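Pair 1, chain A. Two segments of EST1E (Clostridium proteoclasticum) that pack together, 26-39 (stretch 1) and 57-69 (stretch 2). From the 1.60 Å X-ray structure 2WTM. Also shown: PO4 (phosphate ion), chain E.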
# COMPACT_ATOMS: atom_id res chain seq x y z
N LYS A 26 21.24 -26.47 -5.78
CA LYS A 26 20.44 -25.50 -6.54
C LYS A 26 19.04 -26.06 -6.76
O LYS A 26 18.85 -27.23 -7.13
CB LYS A 26 21.09 -25.17 -7.88
CG LYS A 26 22.25 -24.19 -7.83
CD LYS A 26 21.73 -22.75 -7.77
CE LYS A 26 22.78 -21.75 -8.12
NZ LYS A 26 23.89 -21.86 -7.15
N CYS A 27 18.01 -25.22 -6.52
CA CYS A 27 16.65 -25.62 -6.82
C CYS A 27 15.76 -24.38 -6.86
O CYS A 27 16.16 -23.31 -6.35
CB CYS A 27 16.10 -26.57 -5.76
SG CYS A 27 16.11 -25.97 -4.09
N PRO A 28 14.57 -24.52 -7.46
CA PRO A 28 13.59 -23.41 -7.42
C PRO A 28 13.03 -23.22 -6.02
O PRO A 28 13.13 -24.09 -5.16
CB PRO A 28 12.49 -23.86 -8.36
CG PRO A 28 13.06 -25.01 -9.15
CD PRO A 28 14.02 -25.68 -8.21
N LEU A 29 12.37 -22.08 -5.78
CA LEU A 29 11.80 -21.77 -4.47
C LEU A 29 10.39 -21.18 -4.71
O LEU A 29 10.24 -20.29 -5.57
CB LEU A 29 12.61 -20.71 -3.78
CG LEU A 29 11.99 -20.19 -2.49
CD1 LEU A 29 12.34 -21.08 -1.44
CD2 LEU A 29 12.43 -18.79 -2.14
N CYS A 30 9.39 -21.70 -4.01
CA CYS A 30 8.04 -21.12 -4.05
C CYS A 30 7.72 -20.48 -2.72
O CYS A 30 7.75 -21.10 -1.67
CB CYS A 30 7.00 -22.10 -4.41
SG CYS A 30 5.35 -21.48 -4.72
N ILE A 31 7.38 -19.18 -2.76
CA ILE A 31 6.85 -18.44 -1.65
C ILE A 31 5.34 -18.75 -1.52
O ILE A 31 4.60 -18.69 -2.51
CB ILE A 31 7.09 -16.93 -1.81
CG1 ILE A 31 8.60 -16.62 -1.80
CG2 ILE A 31 6.48 -16.14 -0.66
CD1 ILE A 31 8.98 -15.25 -2.35
N ILE A 32 4.89 -19.06 -0.32
CA ILE A 32 3.49 -19.47 -0.07
C ILE A 32 2.91 -18.57 0.99
O ILE A 32 3.43 -18.49 2.12
CB ILE A 32 3.39 -20.95 0.45
CG1 ILE A 32 4.08 -21.85 -0.57
CG2 ILE A 32 1.95 -21.35 0.56
CD1 ILE A 32 4.10 -23.34 -0.11
N ILE A 33 1.80 -17.93 0.68
CA ILE A 33 1.13 -16.98 1.56
C ILE A 33 -0.30 -17.43 1.92
O ILE A 33 -1.15 -17.68 1.06
CB ILE A 33 1.05 -15.57 0.93
CG1 ILE A 33 2.42 -15.10 0.41
CG2 ILE A 33 0.43 -14.59 1.90
CD1 ILE A 33 3.49 -14.99 1.43
N HIS A 34 -0.56 -17.56 3.22
CA HIS A 34 -1.85 -17.97 3.72
C HIS A 34 -2.92 -16.86 3.64
O HIS A 34 -2.62 -15.72 3.22
CB HIS A 34 -1.65 -18.31 5.19
CG HIS A 34 -1.16 -17.17 5.98
ND1 HIS A 34 -2.03 -16.19 6.44
CD2 HIS A 34 0.07 -16.80 6.38
CE1 HIS A 34 -1.32 -15.25 7.04
NE2 HIS A 34 -0.04 -15.59 7.03
N GLY A 35 -4.14 -17.19 4.11
CA GLY A 35 -5.24 -16.23 4.08
C GLY A 35 -5.51 -15.49 5.38
O GLY A 35 -4.75 -15.53 6.35
N PHE A 36 -6.60 -14.73 5.34
CA PHE A 36 -7.09 -13.83 6.41
C PHE A 36 -7.50 -14.68 7.57
O PHE A 36 -8.36 -15.54 7.40
CB PHE A 36 -8.28 -13.09 5.81
CG PHE A 36 -9.08 -12.19 6.72
CD1 PHE A 36 -8.88 -10.82 6.75
CD2 PHE A 36 -10.23 -12.64 7.36
CE1 PHE A 36 -9.67 -9.94 7.50
CE2 PHE A 36 -11.01 -11.76 8.10
CZ PHE A 36 -10.77 -10.40 8.12
N THR A 37 -6.89 -14.43 8.72
CA THR A 37 -6.99 -15.29 9.97
C THR A 37 -6.17 -16.56 9.91
O THR A 37 -6.12 -17.32 10.92
CB THR A 37 -8.44 -15.64 10.46
OG1 THR A 37 -8.99 -16.73 9.71
CG2 THR A 37 -9.39 -14.44 10.42
N GLY A 38 -5.57 -16.85 8.76
CA GLY A 38 -4.83 -18.08 8.53
C GLY A 38 -3.41 -17.97 8.98
O GLY A 38 -2.96 -17.06 9.66
N HIS A 39 -2.66 -19.03 8.70
CA HIS A 39 -1.27 -19.13 9.07
C HIS A 39 -0.63 -20.28 8.28
O HIS A 39 -1.30 -21.05 7.57
CB HIS A 39 -1.12 -19.36 10.57
CG HIS A 39 -1.86 -20.56 11.05
ND1 HIS A 39 -1.28 -21.81 11.09
CD2 HIS A 39 -3.13 -20.71 11.50
CE1 HIS A 39 -2.17 -22.69 11.52
NE2 HIS A 39 -3.29 -22.05 11.82
N VAL A 57 11.08 -28.57 -5.37
CA VAL A 57 10.91 -27.10 -5.16
C VAL A 57 10.96 -26.83 -3.68
O VAL A 57 10.14 -27.30 -2.90
CB VAL A 57 9.57 -26.61 -5.87
CG1 VAL A 57 9.29 -25.10 -5.62
CG2 VAL A 57 9.64 -26.83 -7.36
N ALA A 58 11.93 -26.00 -3.31
CA ALA A 58 11.99 -25.51 -1.92
C ALA A 58 10.79 -24.57 -1.73
O ALA A 58 10.24 -24.03 -2.67
CB ALA A 58 13.23 -24.80 -1.71
N THR A 59 10.40 -24.41 -0.47
CA THR A 59 9.24 -23.56 -0.16
C THR A 59 9.58 -22.64 0.96
O THR A 59 10.32 -22.99 1.90
CB THR A 59 8.02 -24.40 0.19
OG1 THR A 59 8.33 -25.34 1.27
CG2 THR A 59 7.50 -25.14 -1.08
N LEU A 60 8.98 -21.44 0.91
CA LEU A 60 9.14 -20.48 1.98
C LEU A 60 7.75 -20.05 2.30
O LEU A 60 7.12 -19.24 1.57
CB LEU A 60 10.07 -19.31 1.60
CG LEU A 60 10.46 -18.21 2.60
CD1 LEU A 60 11.17 -18.87 3.80
CD2 LEU A 60 11.33 -17.24 1.92
N ARG A 61 7.20 -20.63 3.36
CA ARG A 61 5.94 -20.25 3.91
C ARG A 61 6.14 -19.08 4.86
O ARG A 61 6.95 -19.18 5.78
CB ARG A 61 5.26 -21.42 4.65
CG ARG A 61 4.84 -22.63 3.81
CD ARG A 61 4.44 -23.79 4.67
NE ARG A 61 5.61 -24.36 5.36
CZ ARG A 61 5.54 -25.02 6.49
NH1 ARG A 61 4.41 -25.11 7.11
NH2 ARG A 61 6.62 -25.63 7.02
N ALA A 62 5.42 -17.96 4.68
CA ALA A 62 5.62 -16.79 5.55
C ALA A 62 4.30 -16.39 6.17
O ALA A 62 3.27 -16.28 5.44
CB ALA A 62 6.14 -15.61 4.67
N ASP A 63 4.30 -16.17 7.47
CA ASP A 63 3.19 -15.65 8.20
C ASP A 63 3.22 -14.10 8.00
O ASP A 63 4.24 -13.44 8.22
CB ASP A 63 3.29 -15.95 9.70
CG ASP A 63 3.03 -17.40 10.02
OD1 ASP A 63 2.35 -18.07 9.21
OD2 ASP A 63 3.47 -17.81 11.15
N MET A 64 2.11 -13.55 7.55
CA MET A 64 2.00 -12.13 7.32
C MET A 64 1.72 -11.36 8.57
O MET A 64 1.41 -11.88 9.62
CB MET A 64 0.89 -11.91 6.26
CG MET A 64 1.13 -12.68 4.93
SD MET A 64 2.42 -11.87 3.98
CE MET A 64 3.94 -12.72 4.52
N TYR A 65 1.80 -10.04 8.46
CA TYR A 65 1.55 -9.10 9.60
C TYR A 65 0.32 -9.55 10.34
O TYR A 65 -0.76 -9.77 9.76
CB TYR A 65 1.33 -7.67 9.05
CG TYR A 65 1.16 -6.63 10.12
CD1 TYR A 65 2.19 -5.67 10.36
CD2 TYR A 65 0.02 -6.53 10.86
CE1 TYR A 65 2.06 -4.67 11.34
CE2 TYR A 65 -0.13 -5.52 11.86
CZ TYR A 65 0.90 -4.65 12.10
OH TYR A 65 0.80 -3.63 12.98
N GLY A 66 0.43 -9.69 11.65
CA GLY A 66 -0.73 -9.93 12.48
C GLY A 66 -1.31 -11.34 12.45
O GLY A 66 -2.42 -11.56 12.96
N HIS A 67 -0.54 -12.29 11.86
CA HIS A 67 -0.98 -13.64 11.62
C HIS A 67 0.07 -14.59 12.08
O HIS A 67 1.27 -14.30 12.15
CB HIS A 67 -1.25 -13.84 10.13
CG HIS A 67 -2.54 -13.20 9.70
ND1 HIS A 67 -2.71 -11.82 9.64
CD2 HIS A 67 -3.72 -13.75 9.35
CE1 HIS A 67 -3.95 -11.57 9.27
NE2 HIS A 67 -4.58 -12.72 9.06
N GLY A 68 -0.43 -15.76 12.49
CA GLY A 68 0.49 -16.84 12.82
C GLY A 68 1.46 -16.39 13.89
O GLY A 68 1.02 -15.79 14.88
N LYS A 69 2.73 -16.67 13.69
CA LYS A 69 3.74 -16.29 14.70
C LYS A 69 4.48 -15.04 14.36
O LYS A 69 5.57 -14.79 14.87
CB LYS A 69 4.74 -17.44 14.95
CG LYS A 69 4.12 -18.77 15.32
CD LYS A 69 5.07 -19.92 15.04
CE LYS A 69 4.48 -21.32 15.31
NZ LYS A 69 5.54 -22.41 15.05
P PO4 E . -9.35 -16.40 4.04
O1 PO4 E . -8.58 -17.66 4.42
O2 PO4 E . -9.95 -16.01 5.37
O3 PO4 E . -10.54 -16.76 3.16
O4 PO4 E . -8.51 -15.30 3.32
O HOH W 1 -3.25 -16.27 12.26

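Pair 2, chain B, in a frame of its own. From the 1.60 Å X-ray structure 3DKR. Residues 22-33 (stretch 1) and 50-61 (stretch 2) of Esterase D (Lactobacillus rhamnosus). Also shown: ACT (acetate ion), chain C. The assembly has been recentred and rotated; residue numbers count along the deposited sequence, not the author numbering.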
# COMPACT_ATOMS: atom_id res chain seq x y z
N ASP B 22 15.94 -13.00 -10.55
CA ASP B 22 16.76 -12.66 -9.36
C ASP B 22 16.01 -11.86 -8.30
O ASP B 22 16.26 -12.04 -7.10
CB ASP B 22 18.02 -11.88 -9.75
CG ASP B 22 17.70 -10.54 -10.38
OD1 ASP B 22 17.20 -10.57 -11.52
OD2 ASP B 22 17.95 -9.48 -9.73
N THR B 23 15.12 -10.97 -8.73
CA THR B 23 14.49 -10.03 -7.82
C THR B 23 12.97 -10.09 -7.90
O THR B 23 12.40 -10.14 -9.00
CB THR B 23 14.95 -8.59 -8.09
OG1 THR B 23 16.37 -8.48 -7.87
CG2 THR B 23 14.23 -7.61 -7.18
N GLY B 24 12.33 -10.08 -6.74
CA GLY B 24 10.87 -10.10 -6.64
C GLY B 24 10.39 -8.91 -5.85
O GLY B 24 11.11 -8.40 -4.98
N VAL B 25 9.16 -8.49 -6.12
CA VAL B 25 8.58 -7.31 -5.48
C VAL B 25 7.19 -7.64 -4.95
O VAL B 25 6.36 -8.18 -5.69
CB VAL B 25 8.44 -6.15 -6.49
CG1 VAL B 25 7.96 -4.89 -5.78
CG2 VAL B 25 9.77 -5.88 -7.16
N VAL B 26 6.95 -7.31 -3.69
CA VAL B 26 5.63 -7.42 -3.09
C VAL B 26 4.96 -6.05 -3.15
O VAL B 26 5.55 -5.04 -2.74
CB VAL B 26 5.70 -7.89 -1.62
CG1 VAL B 26 4.33 -7.86 -0.97
CG2 VAL B 26 6.33 -9.30 -1.52
N LEU B 27 3.73 -6.01 -3.68
CA LEU B 27 2.96 -4.76 -3.80
C LEU B 27 1.68 -4.88 -2.97
O LEU B 27 0.89 -5.80 -3.20
CB LEU B 27 2.59 -4.46 -5.25
CG LEU B 27 3.77 -4.27 -6.21
CD1 LEU B 27 3.30 -4.07 -7.66
CD2 LEU B 27 4.67 -3.10 -5.81
N LEU B 28 1.53 -3.98 -2.00
CA LEU B 28 0.45 -4.04 -1.00
C LEU B 28 -0.56 -2.91 -1.25
O LEU B 28 -0.20 -1.73 -1.27
CB LEU B 28 1.02 -3.97 0.41
CG LEU B 28 2.03 -5.08 0.71
CD1 LEU B 28 2.63 -4.91 2.10
CD2 LEU B 28 1.39 -6.48 0.59
N HIS B 29 -1.82 -3.28 -1.45
CA HIS B 29 -2.80 -2.35 -2.02
C HIS B 29 -3.42 -1.36 -1.03
O HIS B 29 -3.02 -1.29 0.14
CB HIS B 29 -3.85 -3.12 -2.85
CG HIS B 29 -4.79 -3.99 -2.07
ND1 HIS B 29 -5.84 -3.49 -1.33
CD2 HIS B 29 -4.91 -5.34 -2.03
CE1 HIS B 29 -6.54 -4.50 -0.83
NE2 HIS B 29 -6.00 -5.63 -1.24
N ALA B 30 -4.38 -0.58 -1.53
CA ALA B 30 -5.04 0.49 -0.76
C ALA B 30 -6.24 0.01 0.04
O ALA B 30 -6.86 -1.00 -0.28
CB ALA B 30 -5.48 1.59 -1.70
N TYR B 31 -6.59 0.79 1.07
CA TYR B 31 -7.83 0.58 1.80
C TYR B 31 -9.00 0.86 0.84
O TYR B 31 -9.02 1.89 0.17
CB TYR B 31 -7.88 1.54 2.97
CG TYR B 31 -9.04 1.39 3.92
CD1 TYR B 31 -9.32 0.18 4.52
CD2 TYR B 31 -9.80 2.49 4.27
CE1 TYR B 31 -10.37 0.05 5.42
CE2 TYR B 31 -10.84 2.38 5.18
CZ TYR B 31 -11.12 1.17 5.76
OH TYR B 31 -12.16 1.06 6.67
N THR B 32 -9.95 -0.07 0.83
CA THR B 32 -11.04 -0.18 -0.16
C THR B 32 -10.56 -0.56 -1.56
O THR B 32 -11.38 -0.73 -2.48
CB THR B 32 -11.94 1.09 -0.26
OG1 THR B 32 -11.29 2.13 -1.02
CG2 THR B 32 -12.34 1.58 1.12
N GLY B 33 -9.25 -0.71 -1.74
CA GLY B 33 -8.70 -1.10 -3.03
C GLY B 33 -8.66 -2.59 -3.21
O GLY B 33 -9.45 -3.35 -2.62
N TYR B 50 11.25 -8.07 -13.39
CA TYR B 50 11.05 -8.36 -11.98
C TYR B 50 9.91 -9.35 -11.76
O TYR B 50 8.92 -9.31 -12.49
CB TYR B 50 10.72 -7.08 -11.24
CG TYR B 50 11.87 -6.11 -11.19
CD1 TYR B 50 12.93 -6.30 -10.31
CD2 TYR B 50 11.90 -5.00 -12.01
CE1 TYR B 50 13.99 -5.41 -10.27
CE2 TYR B 50 12.94 -4.09 -11.97
CZ TYR B 50 13.99 -4.30 -11.10
OH TYR B 50 15.02 -3.40 -11.07
N GLY B 51 10.05 -10.22 -10.76
CA GLY B 51 8.93 -11.01 -10.26
C GLY B 51 8.06 -10.09 -9.42
O GLY B 51 8.57 -9.14 -8.81
N VAL B 52 6.75 -10.37 -9.35
CA VAL B 52 5.83 -9.48 -8.66
C VAL B 52 4.76 -10.33 -7.97
O VAL B 52 4.33 -11.31 -8.54
CB VAL B 52 5.13 -8.47 -9.61
CG1 VAL B 52 4.34 -7.45 -8.79
CG2 VAL B 52 6.15 -7.79 -10.52
N TYR B 53 4.37 -9.94 -6.76
CA TYR B 53 3.29 -10.61 -6.04
C TYR B 53 2.39 -9.58 -5.41
O TYR B 53 2.87 -8.70 -4.71
CB TYR B 53 3.84 -11.53 -4.97
CG TYR B 53 2.81 -12.32 -4.19
CD1 TYR B 53 1.76 -12.97 -4.83
CD2 TYR B 53 2.91 -12.44 -2.82
CE1 TYR B 53 0.84 -13.71 -4.10
CE2 TYR B 53 2.00 -13.19 -2.10
CZ TYR B 53 0.97 -13.81 -2.74
OH TYR B 53 0.09 -14.58 -2.00
N VAL B 54 1.09 -9.68 -5.71
CA VAL B 54 0.09 -8.72 -5.30
C VAL B 54 -1.04 -9.46 -4.58
O VAL B 54 -1.97 -9.98 -5.22
CB VAL B 54 -0.48 -7.94 -6.51
CG1 VAL B 54 -1.36 -6.80 -6.02
CG2 VAL B 54 0.66 -7.43 -7.39
N PRO B 55 -0.93 -9.58 -3.25
CA PRO B 55 -1.98 -10.27 -2.50
C PRO B 55 -3.27 -9.45 -2.40
O PRO B 55 -3.26 -8.25 -2.67
CB PRO B 55 -1.37 -10.46 -1.11
CG PRO B 55 -0.36 -9.37 -0.98
CD PRO B 55 0.18 -9.13 -2.38
N LEU B 56 -4.33 -10.11 -1.96
CA LEU B 56 -5.61 -9.48 -1.68
C LEU B 56 -5.83 -9.42 -0.17
O LEU B 56 -5.76 -10.45 0.50
CB LEU B 56 -6.73 -10.30 -2.32
CG LEU B 56 -8.16 -9.89 -2.00
CD1 LEU B 56 -8.49 -8.50 -2.49
CD2 LEU B 56 -9.14 -10.95 -2.58
N PHE B 57 -6.13 -8.24 0.36
CA PHE B 57 -6.37 -8.11 1.78
C PHE B 57 -7.76 -8.62 2.15
O PHE B 57 -8.72 -8.40 1.42
CB PHE B 57 -6.20 -6.67 2.25
CG PHE B 57 -4.75 -6.21 2.35
CD1 PHE B 57 -3.79 -7.01 2.95
CD2 PHE B 57 -4.37 -4.96 1.88
CE1 PHE B 57 -2.46 -6.57 3.06
CE2 PHE B 57 -3.04 -4.53 1.99
CZ PHE B 57 -2.10 -5.33 2.59
N SER B 58 -7.85 -9.30 3.30
CA SER B 58 -9.14 -9.82 3.76
C SER B 58 -10.20 -8.73 3.73
O SER B 58 -9.96 -7.58 4.10
CB SER B 58 -9.05 -10.40 5.16
OG SER B 58 -8.50 -11.70 5.12
N GLY B 59 -11.40 -9.13 3.30
CA GLY B 59 -12.56 -8.25 3.31
C GLY B 59 -12.67 -7.41 2.06
O GLY B 59 -13.72 -6.84 1.80
N HIS B 60 -11.58 -7.27 1.31
CA HIS B 60 -11.57 -6.49 0.09
C HIS B 60 -11.91 -7.35 -1.12
O HIS B 60 -11.89 -8.58 -1.06
CB HIS B 60 -10.18 -5.84 -0.12
CG HIS B 60 -9.88 -4.73 0.85
ND1 HIS B 60 -9.63 -4.96 2.19
CD2 HIS B 60 -9.77 -3.40 0.67
CE1 HIS B 60 -9.40 -3.80 2.79
NE2 HIS B 60 -9.47 -2.84 1.89
N GLY B 61 -12.21 -6.70 -2.24
CA GLY B 61 -12.42 -7.44 -3.49
C GLY B 61 -13.72 -8.24 -3.55
O GLY B 61 -13.85 -9.18 -4.33
C ACT C . -4.93 3.86 0.59
O ACT C . -4.76 2.88 1.37
OXT ACT C . -3.99 4.20 -0.18
CH3 ACT C . -6.23 4.61 0.54
O HOH W 2 -1.80 -5.94 -2.61
O HOH W 3 -12.13 -3.74 -2.07

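Shared strand-and-turn packing in pair 1 (EST1E) and pair 2 (Esterase D). In each, two parallel strands, crossing at -22° in pair 1 and -20° in pair 2, lead into loops that each form a type II turn; 14 central residues superpose with an RMSD of 0.6 Å. The ladders run in the same register. In pair 1, Cys30(A) N donates to Ala58(A) O (2.8 Å) and Leu60(A) N to Cys30(A) O (2.9 Å); in pair 2, Val25(B) N donates to Gly51(B) O (2.8 Å) and Tyr53(B) N to Val25(B) O (2.9 Å). The ladders part at the matched positions Ala62(A) and Pro55(B). Ala62(A) N reaches Ile32(A) O at 3.3 Å, whereas proline has no amide hydrogen to give; in pair 2 a water instead donates to Leu27(B) O (2.8 Å) and to Pro55(B) O (2.7 Å).

Beyond the strands, two matched histidines tie the loops together. His34(A) NE2 accepts from Met64(A) N (3.0 Å), as His29(B) NE2 does from Phe57(B) N (3.1 Å), while each ring's ND1 donates to the carbonyl of the next residue. In the opposite sense, His67(A) NE2 accepts from Thr37(A) N (2.9 Å) and His60(B) NE2 from Thr32(B) N (3.0 Å), so each loop contributes one imidazole and one backbone amide. A water also joins the loops in both, accepting from Gly68(A) N (2.9 Å) and donating to Gly38(A) O (2.7 Å), or accepting from Gly61(B) N (3.0 Å) and donating to Gly33(B) O (2.8 Å).

The packing around this frame differs. Leu29(A) lays CD1 3.8 Å from Ala58(A) CB; the matched Gly24(B) and Gly51(B) have no side chains, and their CA atoms approach to 4.2 Å, against 4.5 Å in pair 1. On the other face, Ile32(A) CD1 meets Thr59(A) CG2 at 4.0 Å and Leu27(B) CD1 meets Val52(B) CG1 at 3.7 Å, a similar branched fit. Next along, Ile33(A) CG2 packs on Met64(A) CG (3.6 Å). Leu28(B) instead places CD2 3.7 Å from Pro55(B) CG and CB 4.0 Å from Phe57(B) CZ. Phe57(B) also turns its edge to the face of His29(B), whose own edge meets the face of His60(B); in pair 1 the rings of His34(A) and His67(A) lie obliquely to each other.

Matched amides each bind an anion: Phe36(A) N donates to phosphate O4 and Tyr31(B) N to acetate O, both at 2.8 Å.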